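Local coordinates for protein insecticyanin-A (PDB 1Z24) that binds biliverdin IX gamma inside a lipocalin barrel, supplying the blue pigment that mixes with carotenes to give hornworms their green camouflage, at residues Val89-Phe92 with Arg97-Asn100; Tyr110-Ile115 with Gly143-Val148; Ile115-Asp120 with His158-Ser163. All blocks are in the same frame, centred on the assembly; numbering follows the deposited sequence.

Contact 1 of 3, residues Val89-Phe92 with Arg97-Asn100. With BLV (biliverdin IX gamma chromophore), chain B.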
loop_
_atom_site.group_PDB
_atom_site.type_symbol
_atom_site.label_atom_id
_atom_site.label_comp_id
_atom_site.label_asym_id
_atom_site.label_seq_id
_atom_site.Cartn_x
_atom_site.Cartn_y
_atom_site.Cartn_z
ATOM N N VAL A 89 -14.582 18.020 3.167
ATOM C CA VAL A 89 -14.550 18.610 1.845
ATOM C C VAL A 89 -14.559 20.119 1.938
ATOM O O VAL A 89 -15.320 20.659 2.735
ATOM C CB VAL A 89 -15.831 18.246 1.111
ATOM C CG1 VAL A 89 -15.813 18.802 -0.344
ATOM C CG2 VAL A 89 -16.076 16.731 1.270
ATOM N N MET A 90 -13.693 20.747 1.116
ATOM C CA MET A 90 -13.538 22.177 1.011
ATOM C C MET A 90 -13.936 22.521 -0.397
ATOM O O MET A 90 -13.398 21.968 -1.344
ATOM C CB MET A 90 -12.105 22.570 1.255
ATOM C CG MET A 90 -11.723 22.211 2.690
ATOM S SD MET A 90 -10.086 22.916 3.054
ATOM C CE MET A 90 -8.951 21.957 1.961
ATOM N N THR A 91 -14.909 23.398 -0.522
ATOM C CA THR A 91 -15.356 23.752 -1.813
ATOM C C THR A 91 -15.077 25.183 -2.033
ATOM O O THR A 91 -15.453 26.074 -1.242
ATOM C CB THR A 91 -16.842 23.574 -1.844
ATOM O OG1 THR A 91 -17.152 22.201 -1.582
ATOM C CG2 THR A 91 -17.365 24.020 -3.210
ATOM N N PHE A 92 -14.392 25.371 -3.127
ATOM C CA PHE A 92 -13.982 26.705 -3.591
ATOM C C PHE A 92 -14.484 26.991 -5.009
ATOM O O PHE A 92 -14.546 26.094 -5.829
ATOM C CB PHE A 92 -12.445 26.833 -3.671
ATOM C CG PHE A 92 -11.862 26.663 -2.324
ATOM C CD1 PHE A 92 -11.949 27.682 -1.368
ATOM C CD2 PHE A 92 -11.285 25.432 -2.005
ATOM C CE1 PHE A 92 -11.404 27.475 -0.101
ATOM C CE2 PHE A 92 -10.720 25.209 -0.741
ATOM C CZ PHE A 92 -10.797 26.248 0.185
ATOM N N ARG A 97 -15.675 27.593 -12.267
ATOM C CA ARG A 97 -14.985 26.404 -11.875
ATOM C C ARG A 97 -15.200 26.156 -10.395
ATOM O O ARG A 97 -14.979 27.037 -9.551
ATOM C CB ARG A 97 -13.498 26.477 -12.209
ATOM C CG ARG A 97 -12.779 25.224 -11.738
ATOM C CD ARG A 97 -11.413 25.212 -12.374
ATOM N NE ARG A 97 -10.731 26.447 -12.012
ATOM C CZ ARG A 97 -9.814 26.517 -11.077
ATOM N NH1 ARG A 97 -9.449 25.425 -10.405
ATOM N NH2 ARG A 97 -9.238 27.697 -10.792
ATOM N N VAL A 98 -15.660 24.940 -10.101
ATOM C CA VAL A 98 -15.918 24.535 -8.727
ATOM C C VAL A 98 -14.959 23.417 -8.332
ATOM O O VAL A 98 -14.857 22.387 -9.002
ATOM C CB VAL A 98 -17.369 24.091 -8.516
ATOM C CG1 VAL A 98 -17.497 23.235 -7.292
ATOM C CG2 VAL A 98 -18.324 25.255 -8.432
ATOM N N VAL A 99 -14.252 23.630 -7.233
ATOM C CA VAL A 99 -13.308 22.658 -6.724
ATOM C C VAL A 99 -13.771 22.069 -5.369
ATOM O O VAL A 99 -14.243 22.789 -4.480
ATOM C CB VAL A 99 -12.000 23.420 -6.638
ATOM C CG1 VAL A 99 -11.033 22.651 -5.783
ATOM C CG2 VAL A 99 -11.447 23.680 -8.069
ATOM N N ASN A 100 -13.645 20.745 -5.246
ATOM C CA ASN A 100 -13.985 19.994 -4.044
ATOM C C ASN A 100 -12.760 19.249 -3.513
ATOM O O ASN A 100 -12.443 18.152 -3.939
ATOM C CB ASN A 100 -15.087 19.027 -4.275
ATOM C CG ASN A 100 -16.336 19.796 -4.636
ATOM O OD1 ASN A 100 -16.947 20.488 -3.848
ATOM N ND2 ASN A 100 -16.705 19.745 -5.870
HETATM N NA BLV B . -4.822 21.257 -1.228
HETATM C C1A BLV B . -4.920 20.649 -2.435
HETATM C C2A BLV B . -5.566 19.349 -2.381
HETATM C C3A BLV B . -5.891 19.161 -1.070
HETATM C C4A BLV B . -5.409 20.361 -0.359
HETATM C CMA BLV B . -6.548 17.916 -0.362
HETATM O OA BLV B . -4.512 21.163 -3.455
HETATM C CAA BLV B . -5.759 18.425 -3.514
HETATM C CBA BLV B . -4.396 17.828 -3.705
HETATM C CGA BLV B . -4.400 16.995 -4.986
HETATM O O1A BLV B . -4.465 15.797 -4.966
HETATM O O2A BLV B . -4.374 17.559 -6.035
HETATM C CHB BLV B . -5.525 20.517 1.021
HETATM N NB BLV B . -4.586 22.743 1.393
HETATM C C1B BLV B . -4.958 21.490 1.827
HETATM C C2B BLV B . -4.715 21.340 3.241
HETATM C C3B BLV B . -4.195 22.501 3.641
HETATM C C4B BLV B . -4.101 23.377 2.469
HETATM C CMB BLV B . -5.014 20.110 4.083
HETATM C CAB BLV B . -3.761 22.841 5.035
HETATM C CBB BLV B . -2.586 23.548 5.089
HETATM C CHC BLV B . -3.645 24.701 2.527
HETATM N NC BLV B . -3.639 25.567 0.264
HETATM C C1C BLV B . -3.622 25.713 1.611
HETATM C C2C BLV B . -3.527 27.131 1.994
HETATM C C3C BLV B . -3.521 27.911 0.910
HETATM C C4C BLV B . -3.594 26.899 -0.220
HETATM C CMC BLV B . -3.557 27.607 3.369
HETATM C CAC BLV B . -3.423 29.431 0.680
HETATM C CBC BLV B . -3.921 29.994 -0.447
HETATM C CHD BLV B . -3.519 27.225 -1.620
HETATM N ND BLV B . -5.022 25.472 -2.499
HETATM C C1D BLV B . -4.172 26.603 -2.664
HETATM C C2D BLV B . -4.143 27.009 -4.103
HETATM C C3D BLV B . -4.958 26.140 -4.794
HETATM C C4D BLV B . -5.479 25.231 -3.789
HETATM C CMD BLV B . -3.367 28.127 -4.730
HETATM O OD BLV B . -6.253 24.341 -4.051
HETATM C CAD BLV B . -5.252 26.157 -6.241
HETATM C CBD BLV B . -6.628 26.765 -6.433
HETATM C CGD BLV B . -7.115 26.620 -7.921
HETATM O O1D BLV B . -6.942 27.512 -8.690
HETATM O O2D BLV B . -7.646 25.601 -8.321
#
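Phe92 and Val99 form a hydrogen-bonded pair in an antiparallel beta hairpin of the lipocalin barrel, made by strands 88-94 and 97-108. Phe92 N donates to Val99 O at 2.9 Å, and Val99 N answers to Phe92 O along an almost straight N-H...O line of 178°. Beside them stands the non-hydrogen-bonded pair Thr91 and Asn100, whose polar side chains run alongside each other in the same direction. Thr91 OG1 donates to Asn100 OD1 at 2.8 Å, in the carbonyl plane of the amide, a bond that limits the rotation of that group. On the same face, Val89 CG1 lies 4.0 Å from Asn100 CB, while Val98 CG1 meets the methyl CG2 of Thr91.

The opposite face carries Met90, Phe92, Arg97 and Val99; of these, Met90 and Arg97 meet the pigment. Met90 bends at its thioether (chi3 -67°), and its CE comes to 3.8 Å from the methine carbon CHB of BLV. Further out, Val57 and Leu101 pack against both Met90 and Phe92. Arg97 grips a propionate of BLV with two nitrogens, and is itself steadied by a salt bridge from NH2 to the terminal carboxylate oxygen OXT of His189. Two anions share one guanidinium: NH1 donates a hydrogen bond to BLV O2D at 2.8 Å and NH2 one to BLV O1D at 3.1 Å, with the carboxylate carbon CGD at the guanidinium edge, in its plane.

Contact 2 of 3, residues Tyr110-Ile115 with Gly143-Val148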
loop_
_atom_site.group_PDB
_atom_site.type_symbol
_atom_site.label_atom_id
_atom_site.label_comp_id
_atom_site.label_asym_id
_atom_site.label_seq_id
_atom_site.Cartn_x
_atom_site.Cartn_y
_atom_site.Cartn_z
ATOM N N TYR A 110 -6.543 17.575 18.270
ATOM C CA TYR A 110 -7.418 18.742 18.168
ATOM C C TYR A 110 -6.880 20.075 18.708
ATOM O O TYR A 110 -7.081 21.115 18.087
ATOM C CB TYR A 110 -8.803 18.486 18.744
ATOM C CG TYR A 110 -9.501 17.307 18.138
ATOM C CD1 TYR A 110 -10.145 17.517 16.919
ATOM C CD2 TYR A 110 -9.534 16.035 18.734
ATOM C CE1 TYR A 110 -10.848 16.487 16.292
ATOM C CE2 TYR A 110 -10.210 14.986 18.103
ATOM C CZ TYR A 110 -10.860 15.224 16.885
ATOM O OH TYR A 110 -11.502 14.203 16.252
ATOM N N LYS A 111 -6.206 20.062 19.858
ATOM C CA LYS A 111 -5.674 21.297 20.428
ATOM C C LYS A 111 -4.305 21.652 19.919
ATOM O O LYS A 111 -3.935 22.807 19.991
ATOM C CB LYS A 111 -5.345 21.147 21.891
ATOM C CG LYS A 111 -6.471 20.499 22.592
ATOM C CD LYS A 111 -7.547 21.521 22.903
ATOM C CE LYS A 111 -8.619 20.981 23.847
ATOM N NZ LYS A 111 -9.807 20.414 23.161
ATOM N N ASN A 112 -3.511 20.701 19.438
ATOM C CA ASN A 112 -2.180 21.138 19.006
ATOM C C ASN A 112 -1.686 20.720 17.628
ATOM O O ASN A 112 -0.959 21.470 16.993
ATOM C CB ASN A 112 -1.145 20.379 19.854
ATOM C CG ASN A 112 -1.420 20.669 21.270
ATOM O OD1 ASN A 112 -1.366 21.806 21.675
ATOM N ND2 ASN A 112 -1.814 19.674 21.999
ATOM N N TYR A 113 -2.008 19.510 17.187
ATOM C CA TYR A 113 -1.512 19.078 15.891
ATOM C C TYR A 113 -2.527 18.227 15.156
ATOM O O TYR A 113 -3.472 17.647 15.738
ATOM C CB TYR A 113 -0.206 18.206 16.081
ATOM C CG TYR A 113 -0.580 16.798 16.513
ATOM C CD1 TYR A 113 -0.846 15.775 15.588
ATOM C CD2 TYR A 113 -0.703 16.500 17.873
ATOM C CE1 TYR A 113 -1.274 14.511 16.009
ATOM C CE2 TYR A 113 -1.107 15.242 18.324
ATOM C CZ TYR A 113 -1.398 14.256 17.377
ATOM O OH TYR A 113 -1.792 13.040 17.810
ATOM N N ALA A 114 -2.277 18.153 13.863
ATOM C CA ALA A 114 -3.061 17.346 12.959
ATOM C C ALA A 114 -2.151 16.841 11.864
ATOM O O ALA A 114 -1.252 17.557 11.432
ATOM C CB ALA A 114 -4.264 18.013 12.278
ATOM N N ILE A 115 -2.389 15.604 11.412
ATOM C CA ILE A 115 -1.647 14.994 10.308
ATOM C C ILE A 115 -2.697 14.690 9.240
ATOM O O ILE A 115 -3.557 13.800 9.418
ATOM C CB ILE A 115 -0.793 13.791 10.666
ATOM C CG1 ILE A 115 0.193 14.191 11.754
ATOM C CG2 ILE A 115 -0.003 13.299 9.473
ATOM C CD1 ILE A 115 0.767 12.934 12.400
ATOM N N GLY A 143 8.561 21.049 21.186
ATOM C CA GLY A 143 9.173 19.994 21.975
ATOM C C GLY A 143 8.303 18.853 22.444
ATOM O O GLY A 143 8.607 17.706 22.085
ATOM N N ASN A 144 7.254 19.104 23.246
ATOM C CA ASN A 144 6.488 17.923 23.612
ATOM C C ASN A 144 5.719 17.393 22.413
ATOM O O ASN A 144 5.785 16.235 21.982
ATOM C CB ASN A 144 6.007 17.526 25.032
ATOM C CG ASN A 144 5.811 15.946 25.223
ATOM O OD1 ASN A 144 6.610 15.044 24.816
ATOM N ND2 ASN A 144 4.706 15.561 25.866
ATOM N N THR A 145 5.002 18.321 21.872
ATOM C CA THR A 145 4.194 18.089 20.737
ATOM C C THR A 145 5.020 17.602 19.586
ATOM O O THR A 145 4.538 16.795 18.803
ATOM C CB THR A 145 3.347 19.334 20.506
ATOM O OG1 THR A 145 2.456 19.393 21.621
ATOM C CG2 THR A 145 2.644 19.308 19.141
ATOM N N LYS A 146 6.267 18.064 19.485
ATOM C CA LYS A 146 7.138 17.617 18.379
ATOM C C LYS A 146 7.381 16.139 18.527
ATOM O O LYS A 146 7.329 15.380 17.592
ATOM C CB LYS A 146 8.493 18.253 18.355
ATOM C CG LYS A 146 8.990 18.193 16.952
ATOM C CD LYS A 146 10.287 17.434 16.747
ATOM C CE LYS A 146 10.644 17.370 15.262
ATOM N NZ LYS A 146 11.514 16.241 14.877
ATOM N N GLU A 147 7.645 15.723 19.732
ATOM C CA GLU A 147 7.862 14.325 19.965
ATOM C C GLU A 147 6.572 13.514 19.717
ATOM O O GLU A 147 6.596 12.365 19.210
ATOM C CB GLU A 147 8.399 14.112 21.381
ATOM C CG GLU A 147 9.100 12.738 21.573
ATOM C CD GLU A 147 9.100 12.173 23.015
ATOM O OE1 GLU A 147 9.625 11.087 23.364
ATOM O OE2 GLU A 147 8.463 12.959 23.874
ATOM N N VAL A 148 5.466 14.085 20.112
ATOM C CA VAL A 148 4.226 13.405 19.902
ATOM C C VAL A 148 4.013 13.151 18.411
ATOM O O VAL A 148 3.817 12.017 17.959
ATOM C CB VAL A 148 3.096 14.219 20.459
ATOM C CG1 VAL A 148 1.806 13.581 19.916
ATOM C CG2 VAL A 148 3.118 13.966 21.995
#
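Tyr113 and Val148 meet on the packed side of a contact in which helix 144-154 lies against the outside of the lipocalin barrel. The methyl CG1 of Val148 comes within 3.7 Å of Tyr113 CE2, approaching the ring obliquely, the valine running roughly perpendicular to the tyrosine. The tyrosine chi1 of 78° places CG between its own backbone N and carbonyl carbon, which brings the ring against the helix, where Val149 and Val152 also touch it. One turn earlier, the forked end of Thr145 meets Asn112, with CG2 4.0 Å from Asn112 CB and OG1 4.1 Å from the same atom. The amide of Asn112 is engaged elsewhere, ND2 bonding to Asp109 OD2 within the turn that leads into strand 113-122.

The loose side is the solvent flank of the helix, with Glu147 and with Lys146, which is in a salt bridge with Asp150. Gly143, at the N-cap position, is poorly ordered, although its carbonyl O accepts from Glu147 N at 3.2 Å in the first helical turn.

The turn and strand meet the helix mainly through carbon atoms, and any hold between them probably comes mostly from burial of apolar surface, while the polar groups of Asn112 and Lys146 are bonded close by within their own parts of the chain.

Contact 3 of 3, residues Ile115-Asp120 with His158-Ser163. With BLV (biliverdin IX gamma chromophore), chain B.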
loop_
_atom_site.group_PDB
_atom_site.type_symbol
_atom_site.label_atom_id
_atom_site.label_comp_id
_atom_site.label_asym_id
_atom_site.label_seq_id
_atom_site.Cartn_x
_atom_site.Cartn_y
_atom_site.Cartn_z
ATOM N N ILE A 115 -2.389 15.604 11.412
ATOM C CA ILE A 115 -1.647 14.994 10.308
ATOM C C ILE A 115 -2.697 14.690 9.240
ATOM O O ILE A 115 -3.557 13.800 9.418
ATOM C CB ILE A 115 -0.793 13.791 10.666
ATOM C CG1 ILE A 115 0.193 14.191 11.754
ATOM C CG2 ILE A 115 -0.003 13.299 9.473
ATOM C CD1 ILE A 115 0.767 12.934 12.400
ATOM N N ASN A 116 -2.638 15.474 8.147
ATOM C CA ASN A 116 -3.561 15.385 7.001
ATOM C C ASN A 116 -2.903 14.762 5.791
ATOM O O ASN A 116 -1.692 14.858 5.624
ATOM C CB ASN A 116 -4.137 16.778 6.655
ATOM C CG ASN A 116 -5.233 17.192 7.620
ATOM O OD1 ASN A 116 -6.023 18.075 7.342
ATOM N ND2 ASN A 116 -5.276 16.573 8.712
ATOM N N TYR A 117 -3.703 14.127 4.952
ATOM C CA TYR A 117 -3.132 13.474 3.790
ATOM C C TYR A 117 -4.111 13.291 2.654
ATOM O O TYR A 117 -5.265 13.484 2.837
ATOM C CB TYR A 117 -2.887 12.060 4.356
ATOM C CG TYR A 117 -2.678 10.837 3.441
ATOM C CD1 TYR A 117 -1.385 10.376 3.184
ATOM C CD2 TYR A 117 -3.763 10.145 2.895
ATOM C CE1 TYR A 117 -1.134 9.254 2.388
ATOM C CE2 TYR A 117 -3.540 9.013 2.108
ATOM C CZ TYR A 117 -2.235 8.574 1.867
ATOM O OH TYR A 117 -2.032 7.468 1.106
ATOM N N ASN A 118 -3.636 12.933 1.477
ATOM C CA ASN A 118 -4.477 12.674 0.319
ATOM C C ASN A 118 -3.669 11.822 -0.656
ATOM O O ASN A 118 -2.461 11.781 -0.558
ATOM C CB ASN A 118 -5.308 13.763 -0.339
ATOM C CG ASN A 118 -4.654 14.312 -1.585
ATOM O OD1 ASN A 118 -3.505 14.782 -1.568
ATOM N ND2 ASN A 118 -5.417 14.315 -2.648
ATOM N N CYS A 119 -4.347 11.129 -1.540
ATOM C CA CYS A 119 -3.788 10.248 -2.536
ATOM C C CYS A 119 -4.601 10.496 -3.760
ATOM O O CYS A 119 -5.811 10.378 -3.746
ATOM C CB CYS A 119 -3.816 8.740 -2.117
ATOM S SG CYS A 119 -2.916 7.796 -3.386
ATOM N N ASP A 120 -3.919 10.886 -4.806
ATOM C CA ASP A 120 -4.518 11.208 -6.091
ATOM C C ASP A 120 -4.069 10.212 -7.150
ATOM O O ASP A 120 -2.884 10.177 -7.518
ATOM C CB ASP A 120 -3.992 12.614 -6.408
ATOM C CG ASP A 120 -4.680 13.276 -7.581
ATOM O OD1 ASP A 120 -4.941 14.468 -7.588
ATOM O OD2 ASP A 120 -5.009 12.485 -8.570
ATOM N N HIS A 158 4.492 3.687 6.348
ATOM C CA HIS A 158 4.213 2.989 5.082
ATOM C C HIS A 158 3.321 3.796 4.175
ATOM O O HIS A 158 2.943 3.352 3.106
ATOM C CB HIS A 158 3.486 1.641 5.348
ATOM C CG HIS A 158 2.182 1.789 6.051
ATOM N ND1 HIS A 158 2.085 2.308 7.320
ATOM C CD2 HIS A 158 0.922 1.465 5.635
ATOM C CE1 HIS A 158 0.815 2.307 7.644
ATOM N NE2 HIS A 158 0.088 1.797 6.653
ATOM N N LEU A 159 2.950 4.977 4.610
ATOM C CA LEU A 159 2.095 5.768 3.783
ATOM C C LEU A 159 2.716 7.115 3.481
ATOM O O LEU A 159 2.404 7.720 2.468
ATOM C CB LEU A 159 0.772 6.119 4.438
ATOM C CG LEU A 159 -0.028 4.903 4.790
ATOM C CD1 LEU A 159 -1.184 5.409 5.623
ATOM C CD2 LEU A 159 -0.608 4.290 3.510
ATOM N N ILE A 160 3.576 7.573 4.379
ATOM C CA ILE A 160 4.228 8.852 4.228
ATOM C C ILE A 160 5.693 8.780 4.478
ATOM O O ILE A 160 6.110 8.328 5.512
ATOM C CB ILE A 160 3.656 9.847 5.184
ATOM C CG1 ILE A 160 2.217 10.107 4.804
ATOM C CG2 ILE A 160 4.422 11.179 5.219
ATOM C CD1 ILE A 160 1.517 10.707 6.022
ATOM N N ASP A 161 6.467 9.235 3.530
ATOM C CA ASP A 161 7.876 9.227 3.708
ATOM C C ASP A 161 8.213 10.589 4.351
ATOM O O ASP A 161 8.312 11.644 3.694
ATOM C CB ASP A 161 8.493 9.100 2.356
ATOM C CG ASP A 161 10.034 9.197 2.403
ATOM O OD1 ASP A 161 10.685 8.975 1.439
ATOM O OD2 ASP A 161 10.633 9.461 3.543
ATOM N N ALA A 162 8.453 10.494 5.633
ATOM C CA ALA A 162 8.757 11.638 6.443
ATOM C C ALA A 162 9.923 12.442 6.019
ATOM O O ALA A 162 10.009 13.644 6.222
ATOM C CB ALA A 162 8.691 11.357 7.905
ATOM N N SER A 163 10.835 11.764 5.418
ATOM C CA SER A 163 12.011 12.448 4.974
ATOM C C SER A 163 11.716 13.336 3.807
ATOM O O SER A 163 12.570 14.055 3.341
ATOM C CB SER A 163 13.064 11.432 4.578
ATOM O OG SER A 163 12.789 10.958 3.299
HETATM N NA BLV B . -4.822 21.257 -1.228
HETATM C C1A BLV B . -4.920 20.649 -2.435
HETATM C C2A BLV B . -5.566 19.349 -2.381
HETATM C C3A BLV B . -5.891 19.161 -1.070
HETATM C C4A BLV B . -5.409 20.361 -0.359
HETATM C CMA BLV B . -6.548 17.916 -0.362
HETATM O OA BLV B . -4.512 21.163 -3.455
HETATM C CAA BLV B . -5.759 18.425 -3.514
HETATM C CBA BLV B . -4.396 17.828 -3.705
HETATM C CGA BLV B . -4.400 16.995 -4.986
HETATM O O1A BLV B . -4.465 15.797 -4.966
HETATM O O2A BLV B . -4.374 17.559 -6.035
HETATM C CHB BLV B . -5.525 20.517 1.021
HETATM N NB BLV B . -4.586 22.743 1.393
HETATM C C1B BLV B . -4.958 21.490 1.827
HETATM C C2B BLV B . -4.715 21.340 3.241
HETATM C C3B BLV B . -4.195 22.501 3.641
HETATM C C4B BLV B . -4.101 23.377 2.469
HETATM C CMB BLV B . -5.014 20.110 4.083
HETATM C CAB BLV B . -3.761 22.841 5.035
HETATM C CBB BLV B . -2.586 23.548 5.089
HETATM C CHC BLV B . -3.645 24.701 2.527
HETATM N NC BLV B . -3.639 25.567 0.264
HETATM C C1C BLV B . -3.622 25.713 1.611
HETATM C C2C BLV B . -3.527 27.131 1.994
HETATM C C3C BLV B . -3.521 27.911 0.910
HETATM C C4C BLV B . -3.594 26.899 -0.220
HETATM C CMC BLV B . -3.557 27.607 3.369
HETATM C CAC BLV B . -3.423 29.431 0.680
HETATM C CBC BLV B . -3.921 29.994 -0.447
HETATM C CHD BLV B . -3.519 27.225 -1.620
HETATM N ND BLV B . -5.022 25.472 -2.499
HETATM C C1D BLV B . -4.172 26.603 -2.664
HETATM C C2D BLV B . -4.143 27.009 -4.103
HETATM C C3D BLV B . -4.958 26.140 -4.794
HETATM C C4D BLV B . -5.479 25.231 -3.789
HETATM C CMD BLV B . -3.367 28.127 -4.730
HETATM O OD BLV B . -6.253 24.341 -4.051
HETATM C CAD BLV B . -5.252 26.157 -6.241
HETATM C CBD BLV B . -6.628 26.765 -6.433
HETATM C CGD BLV B . -7.115 26.620 -7.921
HETATM O O1D BLV B . -6.942 27.512 -8.690
HETATM O O2D BLV B . -7.646 25.601 -8.321
#
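Tyr117 carries its ring away from its backbone nitrogen (chi1 161°) and outward from the barrel wall, while Ile160 sets CG1 anti to its carbonyl carbon (chi1 -66°), and the two side chains run past one another head to tail. Ile160 CG1 meets the edge of the ring near its plane, 4.0 Å from Tyr117 CD1. Further along that edge, Tyr117 CE1 lies 3.9 Å from the carbonyl O of Leu159 and 4.2 Å from Leu159 CB. Beyond, the loop is shaped by an Asx turn, Asp161 OD2 accepting from Ser163 N at 3.0 Å and from Ser163 OG on the same face of the carboxylate.

Asn116 and Asn118 point from the strand's other face into the pigment pocket. Asn118 ND2 donates to BLV O1A at 2.9 Å, with OD1 held by His131 ND1. A leucine here would probably leave both the propionate oxygen O1A and the His131 nitrogen without these partners.

Pro10 touches Tyr117 and Leu159, and Cys119 is joined by a disulfide to Cys9. Residues 158-163 lie in the loop between helix 144-154 and strand 166-167; Ile160 also touches Leu106 of strand 97-108, and Tyr117 packs between Leu106 and Ile130 of strand 127-136.

How the contacts relate
Along the chain, contact 1 comes first and closes a short hairpin, with four residues between its segments, before either of the others opens. Strand 97-108 leads through a turn into its sheet neighbour, strand 113-122, which contacts 2 and 3 share, overlapping at Ile115. Each closes a longer loop containing strand 127-136: contact 2 returns at the start of helix 144-154, contact 3 in the loop after that helix. Since contact 3 opens before contact 2 closes and closes after it, these loops cross rather than nest. Together they bind helix and following loop to the outside of the barrel, while contacts 1 and 3, about 22 Å apart between centres, reach the same pigment from different strands.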